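Local coordinates for protein acetolactate synthase, small subunit (Thermotoga maritima, PDB 2FGC) that serves as the small subunit, probably regulatory, of acetolactate synthase and carries an ACT domain of ferredoxin-like topology, at residues A[32-38]-A[69-75]; A[49-55]-A[86-91]. One frame throughout, in Å; residues are numbered along the deposited sequence.

Contact 1. Residues A[32-38]-A[69-75]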
loop_
_atom_site.group_PDB
_atom_site.type_symbol
_atom_site.label_atom_id
_atom_site.label_comp_id
_atom_site.label_asym_id
_atom_site.label_seq_id
_atom_site.Cartn_x
_atom_site.Cartn_y
_atom_site.Cartn_z
ATOM N N VAL A 32 -6.846 9.206 8.594
ATOM C CA VAL A 32 -7.883 9.855 7.801
ATOM C C VAL A 32 -7.993 9.248 6.393
ATOM O O VAL A 32 -7.020 8.883 5.739
ATOM C CB VAL A 32 -7.846 11.422 7.906
ATOM C CG1 VAL A 32 -6.450 11.949 7.910
ATOM C CG2 VAL A 32 -8.635 12.071 6.843
ATOM N N SER A 33 -9.209 9.061 5.960
ATOM C CA SER A 33 -9.400 8.530 4.655
ATOM C C SER A 33 -9.927 9.646 3.765
ATOM O O SER A 33 -10.616 10.551 4.229
ATOM C CB SER A 33 -10.382 7.376 4.749
ATOM O OG SER A 33 -10.333 6.665 3.546
HETATM N N MSE A 34 -9.613 9.604 2.483
HETATM C CA MSE A 34 -9.903 10.744 1.676
HETATM C C MSE A 34 -10.180 10.363 0.244
HETATM O O MSE A 34 -9.426 9.621 -0.341
HETATM C CB MSE A 34 -8.664 11.588 1.704
HETATM C CG MSE A 34 -8.898 12.970 1.474
HETATM SE SE MSE A 34 -7.146 13.863 1.743
HETATM C CE MSE A 34 -6.794 13.390 3.756
ATOM N N LEU A 35 -11.227 10.925 -0.343
ATOM C CA LEU A 35 -11.639 10.544 -1.684
ATOM C C LEU A 35 -11.223 11.690 -2.572
ATOM O O LEU A 35 -11.575 12.816 -2.275
ATOM C CB LEU A 35 -13.152 10.373 -1.697
ATOM C CG LEU A 35 -13.832 9.239 -2.457
ATOM C CD1 LEU A 35 -13.162 7.907 -2.247
ATOM C CD2 LEU A 35 -15.288 9.160 -1.989
ATOM N N VAL A 36 -10.433 11.433 -3.616
ATOM C CA VAL A 36 -9.941 12.519 -4.477
ATOM C C VAL A 36 -10.201 12.218 -5.985
ATOM O O VAL A 36 -10.036 11.074 -6.431
ATOM C CB VAL A 36 -8.409 12.871 -4.194
ATOM C CG1 VAL A 36 -8.064 12.880 -2.669
ATOM C CG2 VAL A 36 -7.498 11.890 -4.847
ATOM N N HIS A 37 -10.615 13.224 -6.763
ATOM C CA HIS A 37 -10.779 13.068 -8.212
ATOM C C HIS A 37 -9.414 12.638 -8.761
ATOM O O HIS A 37 -8.406 13.240 -8.441
ATOM C CB HIS A 37 -11.300 14.378 -8.832
ATOM C CG HIS A 37 -11.464 14.337 -10.329
ATOM N ND1 HIS A 37 -12.135 13.320 -10.988
ATOM C CD2 HIS A 37 -11.066 15.211 -11.292
ATOM C CE1 HIS A 37 -12.118 13.556 -12.290
ATOM N NE2 HIS A 37 -11.483 14.701 -12.501
ATOM N N ASN A 38 -9.349 11.554 -9.521
ATOM C CA ASN A 38 -8.026 11.145 -9.993
ATOM C C ASN A 38 -7.725 11.507 -11.444
ATOM O O ASN A 38 -8.347 11.015 -12.380
ATOM C CB ASN A 38 -7.629 9.703 -9.552
ATOM C CG ASN A 38 -7.938 8.613 -10.596
ATOM O OD1 ASN A 38 -7.399 8.613 -11.718
ATOM N ND2 ASN A 38 -8.768 7.649 -10.201
ATOM N N GLY A 69 -13.170 6.564 -11.018
ATOM C CA GLY A 69 -12.758 7.939 -11.247
ATOM C C GLY A 69 -12.279 8.657 -9.990
ATOM O O GLY A 69 -11.703 9.747 -10.076
ATOM N N LEU A 70 -12.497 8.053 -8.822
ATOM C CA LEU A 70 -12.045 8.627 -7.573
ATOM C C LEU A 70 -11.123 7.680 -6.860
ATOM O O LEU A 70 -11.435 6.508 -6.724
ATOM C CB LEU A 70 -13.216 8.947 -6.654
ATOM C CG LEU A 70 -14.378 9.813 -7.122
ATOM C CD1 LEU A 70 -15.371 9.923 -5.971
ATOM C CD2 LEU A 70 -13.910 11.172 -7.608
ATOM N N SER A 71 -9.990 8.201 -6.414
ATOM C CA SER A 71 -9.057 7.460 -5.584
ATOM C C SER A 71 -9.311 7.685 -4.114
ATOM O O SER A 71 -9.861 8.713 -3.729
ATOM C CB SER A 71 -7.658 7.926 -5.877
ATOM O OG SER A 71 -7.390 7.569 -7.186
ATOM N N ARG A 72 -8.900 6.712 -3.294
ATOM C CA ARG A 72 -9.003 6.836 -1.855
ATOM C C ARG A 72 -7.625 6.706 -1.286
ATOM O O ARG A 72 -6.875 5.790 -1.635
ATOM C CB ARG A 72 -9.920 5.769 -1.293
ATOM C CG ARG A 72 -9.971 5.707 0.244
ATOM C CD ARG A 72 -11.110 4.748 0.738
ATOM N NE ARG A 72 -12.455 5.115 0.241
ATOM C CZ ARG A 72 -13.249 5.990 0.847
ATOM N NH1 ARG A 72 -12.827 6.608 1.934
ATOM N NH2 ARG A 72 -14.453 6.263 0.378
ATOM N N LEU A 73 -7.323 7.649 -0.416
ATOM C CA LEU A 73 -6.062 7.802 0.272
ATOM C C LEU A 73 -6.284 7.668 1.737
ATOM O O LEU A 73 -7.182 8.294 2.270
ATOM C CB LEU A 73 -5.582 9.238 0.134
ATOM C CG LEU A 73 -4.660 9.548 -1.010
ATOM C CD1 LEU A 73 -5.507 9.693 -2.243
ATOM C CD2 LEU A 73 -3.981 10.832 -0.669
ATOM N N VAL A 74 -5.402 6.937 2.393
ATOM C CA VAL A 74 -5.432 6.805 3.821
ATOM C C VAL A 74 -4.142 7.375 4.270
ATOM O O VAL A 74 -3.086 7.050 3.721
ATOM C CB VAL A 74 -5.534 5.351 4.266
ATOM C CG1 VAL A 74 -5.541 5.250 5.809
ATOM C CG2 VAL A 74 -6.846 4.767 3.697
ATOM N N ILE A 75 -4.252 8.268 5.242
ATOM C CA ILE A 75 -3.135 9.030 5.730
ATOM C C ILE A 75 -3.124 8.851 7.226
ATOM O O ILE A 75 -4.154 8.857 7.890
ATOM C CB ILE A 75 -3.235 10.525 5.301
ATOM C CG1 ILE A 75 -3.309 10.610 3.798
ATOM C CG2 ILE A 75 -2.004 11.278 5.647
ATOM C CD1 ILE A 75 -3.738 11.982 3.302
#

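Contact 2. Residues A[49-55]-A[86-91]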
loop_
_atom_site.group_PDB
_atom_site.type_symbol
_atom_site.label_atom_id
_atom_site.label_comp_id
_atom_site.label_asym_id
_atom_site.label_seq_id
_atom_site.Cartn_x
_atom_site.Cartn_y
_atom_site.Cartn_z
ATOM N N LEU A 49 0.126 20.698 -0.267
ATOM C CA LEU A 49 -0.751 21.207 0.798
ATOM C C LEU A 49 -0.378 20.676 2.164
ATOM O O LEU A 49 -0.525 21.358 3.171
ATOM C CB LEU A 49 -2.214 20.814 0.533
ATOM C CG LEU A 49 -3.225 21.096 1.662
ATOM C CD1 LEU A 49 -3.502 22.609 1.862
ATOM C CD2 LEU A 49 -4.490 20.344 1.388
ATOM N N PHE A 50 0.076 19.439 2.203
ATOM C CA PHE A 50 0.405 18.838 3.475
ATOM C C PHE A 50 1.774 19.231 3.969
ATOM O O PHE A 50 1.956 19.449 5.169
ATOM C CB PHE A 50 0.213 17.337 3.403
ATOM C CG PHE A 50 -1.223 16.949 3.413
ATOM C CD1 PHE A 50 -2.205 17.893 3.067
ATOM C CD2 PHE A 50 -1.615 15.674 3.776
ATOM C CE1 PHE A 50 -3.550 17.570 3.080
ATOM C CE2 PHE A 50 -2.964 15.335 3.787
ATOM C CZ PHE A 50 -3.932 16.284 3.432
ATOM N N ALA A 51 2.716 19.349 3.036
ATOM C CA ALA A 51 4.055 19.825 3.349
ATOM C C ALA A 51 4.041 21.296 3.795
ATOM O O ALA A 51 4.561 21.614 4.872
ATOM C CB ALA A 51 4.992 19.602 2.175
ATOM N N ARG A 52 3.418 22.170 2.992
ATOM C CA ARG A 52 3.312 23.612 3.310
ATOM C C ARG A 52 2.125 23.931 4.239
ATOM O O ARG A 52 1.434 24.953 4.065
ATOM C CB ARG A 52 3.266 24.479 2.031
ATOM N N ARG A 53 1.899 23.028 5.201
ATOM C CA ARG A 53 0.968 23.221 6.319
ATOM C C ARG A 53 1.544 22.655 7.643
ATOM O O ARG A 53 0.936 22.802 8.717
ATOM C CB ARG A 53 -0.398 22.607 5.996
ATOM C CG ARG A 53 -1.550 23.213 6.760
ATOM C CD ARG A 53 -1.806 24.618 6.272
ATOM N NE ARG A 53 -2.504 25.438 7.255
ATOM C CZ ARG A 53 -1.979 26.503 7.865
ATOM N NH1 ARG A 53 -0.732 26.898 7.619
ATOM N NH2 ARG A 53 -2.707 27.186 8.733
ATOM N N GLY A 54 2.716 22.020 7.557
ATOM C CA GLY A 54 3.395 21.465 8.724
ATOM C C GLY A 54 2.693 20.238 9.291
ATOM O O GLY A 54 2.496 20.148 10.507
ATOM N N PHE A 55 2.317 19.306 8.406
ATOM C CA PHE A 55 1.681 18.038 8.787
ATOM C C PHE A 55 2.667 16.866 8.841
ATOM O O PHE A 55 3.355 16.562 7.860
ATOM C CB PHE A 55 0.531 17.699 7.835
ATOM C CG PHE A 55 -0.687 18.571 8.015
ATOM C CD1 PHE A 55 -1.141 18.912 9.290
ATOM C CD2 PHE A 55 -1.392 19.040 6.907
ATOM C CE1 PHE A 55 -2.271 19.712 9.450
ATOM C CE2 PHE A 55 -2.529 19.827 7.060
ATOM C CZ PHE A 55 -2.966 20.171 8.332
ATOM N N GLN A 86 -7.912 20.261 11.443
ATOM C CA GLN A 86 -6.980 20.991 10.614
ATOM C C GLN A 86 -6.849 20.391 9.237
ATOM O O GLN A 86 -7.022 21.066 8.247
ATOM C CB GLN A 86 -5.622 21.048 11.289
ATOM C CG GLN A 86 -5.425 22.300 12.090
ATOM C CD GLN A 86 -5.067 23.492 11.216
ATOM O OE1 GLN A 86 -3.960 23.568 10.658
ATOM N NE2 GLN A 86 -6.001 24.438 11.104
ATOM N N ILE A 87 -6.559 19.106 9.189
ATOM C CA ILE A 87 -6.397 18.391 7.947
ATOM C C ILE A 87 -7.649 18.468 7.093
ATOM O O ILE A 87 -7.561 18.727 5.902
ATOM C CB ILE A 87 -6.074 16.944 8.249
ATOM C CG1 ILE A 87 -4.599 16.829 8.551
ATOM C CG2 ILE A 87 -6.454 16.044 7.097
ATOM C CD1 ILE A 87 -4.169 15.432 8.835
ATOM N N GLU A 88 -8.798 18.236 7.722
ATOM C CA GLU A 88 -10.105 18.417 7.106
ATOM C C GLU A 88 -10.213 19.800 6.467
ATOM O O GLU A 88 -10.294 19.901 5.258
ATOM C CB GLU A 88 -11.204 18.216 8.151
ATOM C CG GLU A 88 -12.617 17.973 7.613
ATOM C CD GLU A 88 -13.330 16.838 8.368
ATOM O OE1 GLU A 88 -12.966 16.581 9.540
ATOM O OE2 GLU A 88 -14.241 16.187 7.795
ATOM N N LYS A 89 -10.173 20.852 7.276
ATOM C CA LYS A 89 -10.241 22.220 6.772
ATOM C C LYS A 89 -9.345 22.465 5.551
ATOM O O LYS A 89 -9.818 22.955 4.542
ATOM C CB LYS A 89 -9.913 23.209 7.889
ATOM C CG LYS A 89 -9.996 24.661 7.485
ATOM C CD LYS A 89 -9.477 25.579 8.599
ATOM N N GLN A 90 -8.070 22.098 5.651
ATOM C CA GLN A 90 -7.033 22.304 4.601
ATOM C C GLN A 90 -7.117 21.408 3.357
ATOM O O GLN A 90 -6.766 21.844 2.262
ATOM C CB GLN A 90 -5.626 22.092 5.179
ATOM C CG GLN A 90 -5.337 22.836 6.466
ATOM C CD GLN A 90 -5.437 24.319 6.315
ATOM O OE1 GLN A 90 -5.079 24.868 5.277
ATOM N NE2 GLN A 90 -5.932 24.987 7.350
ATOM N N ALA A 91 -7.507 20.150 3.522
ATOM C CA ALA A 91 -7.672 19.282 2.370
ATOM C C ALA A 91 -8.768 19.830 1.416
ATOM O O ALA A 91 -8.552 19.952 0.184
ATOM C CB ALA A 91 -7.987 17.800 2.829
#

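Contact 1. Residues A[32-38]-A[69-75]
Arg72 and Leu35, a non-hydrogen-bonded pair of antiparallel strands, lay their side chains over each other: methyl CD1 of Leu35 sits above one face of the Arg72 guanidinium, toward its rim, 3.4 Å from NH2. The arginine leaves its strand with CG opposite the backbone N (chi1 173°) and bends at chi3, which lets NH1 donate a hydrogen bond to Ser33 OG (3.0 Å), the hydroxyl lying in the guanidinium plane. NH2 forms a salt bridge with Glu66, beyond these strands, so the bond to Ser33 is not the group's sole tether. CD1 of Leu70 meets CG of Leu35 at 3.9 Å, side chains crossing at about a right angle. On the other face, Met34, a selenomethionine, bends at chi3 to set CE against CD1 of Ile75, while Val36 CG2 meets Leu73 CD1 at 3.9 Å, also at about a right angle. Paired backbone bonds join Val32 with Ile75 and Val36 with Ser71; of those between Met34 and Leu73, the one from Met34 N is weak. Asn38 N adds a bond to Gly69 O. These are the central strands of the four-stranded antiparallel sheet of an ACT domain, Met34 and Ile75 facing its helices.

Contact 2. Residues A[49-55]-A[86-91]
Ile87 and Phe55 make a CH-pi contact: CG1 of the isoleucine stands over the centre of the ring, 3.8 Å from its centroid and 13° off the normal. The phenylalanine turns its CG away from its own carbonyl carbon (chi1 -72°), and its ring extends to helix 83-91, with CE1 4.0 Å from CB of Gln86 and CG of Gln90 at the ring edge. Phe50 packs more loosely, its CZ 4.4 Å from Ala91 CB, which lies at the ring edge. Leu49 CD1 packs 4.0 Å from Gln90 CB, the side chains crossing at about a right angle. Polar groups meet at Arg53, which bends at chi2 and passes across the Gln90 amide, the guanidinium and amide planes 59° apart; Arg53 NE comes to 3.3 Å from Gln90 CD, at the guanidinium edge. Within 49-55, Phe55 N to Phe50 O and Gly54 N to Ala51 O form a Schellman motif, positive-phi Gly54 its C-prime residue, which ends the helix and brings Phe55 to Ile87. With no clear hydrogen bond across it, the contact relies chiefly on shape and apolar packing, with the buried chain of Gln90 at its middle and Arg53 and Gln86 at its margin.

Overall arrangement
From the N terminus, strand 28-37 supplies the first half of contact 1, and helix 42-51 with its C-terminal turn supplies the first half of contact 2. The chain then runs through strand 56-64 into strand 70-79, where contact 1 closes its loop, and on to helix 83-91, where contact 2 closes. The segments alternate, so the loops cross. Strand 28-37 with helix 42-51, and strand 70-79 with helix 83-91, each give one strand to the sheet and one helix to the layer packed on one face. The contacts also touch directly, Ile75 CD1 lying 3.5 Å from Phe50 CE2 and Met34 SE 4.2 Å from Ala91 CB. Together they join the central strands and both helices of the ACT domain.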